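PDB 1FY3: azurocidin, which binds heparin, kills many Gram-negative bacteria and attracts monocytes and fibroblasts, as a neutrophil granule protein of the chymotrypsin-like serine protease family. Local coordinates for residues D152-N157 and P200-R205. The protein carries 1 engineered substitution. Sequence-based numbering, arbitrary orientation.
Sequences DQCRPN and PDFFTR
N157 hands its carbonyl O to the backbone N of R205, and this bond ties the loop 152-157 to the strand 201-205 in the C-terminal barrel of the chymotrypsin fold. The loop leads into strand 158-162, the antiparallel neighbour of 201-205, so the bond sits where that pairing begins. It measures 2.9 Å from N157 O to R205 N. At the hydrogen it is nearly straight, 167°.

Van der Waals packing lies further back along the loop, around the F202 ring. R155 brings its CD to F202 CE2 at 4.1 Å, the two side chains crossing at about a right angle. A bend at chi2 lays CD by the ring, and one at chi3 turns the guanidinium, its plane 86° to the ring, toward the carbonyls of Q85 and N86. C154 SG lies obliquely off the same ring, 5.1 Å from the F202 centroid, a cysteine sulfur-aromatic contact; its disulfide to C160 holds the loop to strand 158-162. Q153 O also sits obliquely off the ring, 3.9 Å from F202 CZ and as close to CG of P200, which follows a cis peptide bond. F191 of strand 184-192, on the other flank of 201-205, stacks with F202.

Two waters fill in polar links. One lies within bonding distance, 2.8 Å, of both N157 OD1 and T204 OG1, which also bond to N88 N and D89 O respectively. The other accepts from R205 NH2 and reaches R155 O in a weak bond. R205 runs extended from its backbone, CG anti to the backbone N, before turning at chi3; there NE meets P156 O near the guanidinium plane, a weak bond of 3.4 Å bent to 138° at the hydrogen.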
# COMPACT_ATOMS: atom_id res chain seq x y z
N ASP A 152 11.23 17.96 8.51
CA ASP A 152 10.50 19.16 8.79
C ASP A 152 9.23 19.26 7.99
O ASP A 152 8.28 19.91 8.41
CB ASP A 152 11.39 20.41 8.75
CG ASP A 152 11.31 21.22 7.49
OD1 ASP A 152 10.40 22.16 7.55
OD2 ASP A 152 12.07 21.05 6.55
N GLN A 153 9.16 18.60 6.85
CA GLN A 153 7.93 18.70 6.08
C GLN A 153 6.96 17.54 6.32
O GLN A 153 5.88 17.44 5.74
CB GLN A 153 8.22 18.91 4.58
CG GLN A 153 9.28 20.02 4.35
CD GLN A 153 10.22 19.74 3.19
OE1 GLN A 153 9.90 18.94 2.29
NE2 GLN A 153 11.38 20.40 3.21
N CYS A 154 7.36 16.69 7.23
CA CYS A 154 6.61 15.52 7.57
C CYS A 154 6.29 15.46 9.05
O CYS A 154 6.28 16.46 9.75
CB CYS A 154 7.49 14.31 7.19
SG CYS A 154 6.56 12.78 6.91
N ARG A 155 6.05 14.24 9.52
CA ARG A 155 5.75 13.97 10.90
C ARG A 155 6.29 12.60 11.31
O ARG A 155 6.34 11.67 10.51
CB ARG A 155 4.30 14.26 11.28
CG ARG A 155 3.35 13.09 11.23
CD ARG A 155 2.14 13.35 10.35
NE ARG A 155 0.85 13.44 11.06
CZ ARG A 155 -0.20 12.57 11.02
NH1 ARG A 155 -0.17 11.47 10.28
NH2 ARG A 155 -1.30 12.79 11.71
N PRO A 156 6.76 12.50 12.54
CA PRO A 156 7.36 11.29 13.10
C PRO A 156 6.62 10.01 12.72
O PRO A 156 7.26 9.05 12.33
CB PRO A 156 7.40 11.50 14.61
CG PRO A 156 7.07 12.98 14.82
CD PRO A 156 6.30 13.42 13.59
N ASN A 157 5.29 10.02 12.82
CA ASN A 157 4.47 8.86 12.49
C ASN A 157 4.52 8.44 11.01
O ASN A 157 4.07 7.34 10.62
CB ASN A 157 2.99 9.08 12.88
CG ASN A 157 2.22 7.80 13.12
OD1 ASN A 157 1.19 7.54 12.47
ND2 ASN A 157 2.70 7.00 14.07
N PRO A 200 3.32 17.24 0.11
CA PRO A 200 3.95 15.93 0.02
C PRO A 200 2.93 14.85 0.30
O PRO A 200 1.86 15.11 0.87
CB PRO A 200 4.95 15.86 1.17
CG PRO A 200 4.52 16.96 2.14
CD PRO A 200 3.74 17.98 1.33
N ASP A 201 3.31 13.63 -0.07
CA ASP A 201 2.47 12.46 0.19
C ASP A 201 2.83 11.92 1.57
O ASP A 201 4.00 11.85 1.90
CB ASP A 201 2.80 11.36 -0.83
CG ASP A 201 2.19 11.61 -2.17
OD1 ASP A 201 1.32 12.61 -2.14
OD2 ASP A 201 2.50 10.96 -3.17
N PHE A 202 1.83 11.53 2.35
CA PHE A 202 2.07 10.97 3.65
C PHE A 202 1.81 9.47 3.68
O PHE A 202 0.72 9.00 3.37
CB PHE A 202 1.22 11.66 4.73
CG PHE A 202 1.64 13.08 5.00
CD1 PHE A 202 1.33 14.11 4.11
CD2 PHE A 202 2.30 13.41 6.19
CE1 PHE A 202 1.75 15.43 4.35
CE2 PHE A 202 2.67 14.73 6.49
CZ PHE A 202 2.39 15.74 5.56
N PHE A 203 2.84 8.74 4.10
CA PHE A 203 2.79 7.30 4.24
C PHE A 203 3.02 6.91 5.70
O PHE A 203 3.88 7.48 6.37
CB PHE A 203 3.95 6.67 3.46
CG PHE A 203 3.88 6.88 1.98
CD1 PHE A 203 4.45 8.01 1.38
CD2 PHE A 203 3.25 5.92 1.17
CE1 PHE A 203 4.39 8.19 -0.00
CE2 PHE A 203 3.17 6.09 -0.21
CZ PHE A 203 3.74 7.23 -0.79
N THR A 204 2.31 5.92 6.19
CA THR A 204 2.56 5.51 7.55
C THR A 204 3.98 4.95 7.59
O THR A 204 4.38 4.22 6.70
CB THR A 204 1.49 4.50 7.99
OG1 THR A 204 0.22 5.10 7.88
CG2 THR A 204 1.73 4.02 9.42
N ARG A 205 4.76 5.29 8.62
CA ARG A 205 6.13 4.78 8.71
C ARG A 205 6.14 3.32 9.17
O ARG A 205 5.97 3.00 10.33
CB ARG A 205 6.93 5.64 9.64
CG ARG A 205 8.40 5.26 9.68
CD ARG A 205 9.19 6.20 10.59
NE ARG A 205 9.32 7.54 10.03
CZ ARG A 205 10.34 7.90 9.24
NH1 ARG A 205 11.35 7.08 8.92
NH2 ARG A 205 10.37 9.14 8.76
O HOH W 1 9.05 11.97 9.58
O HOH W 2 -0.03 6.83 10.03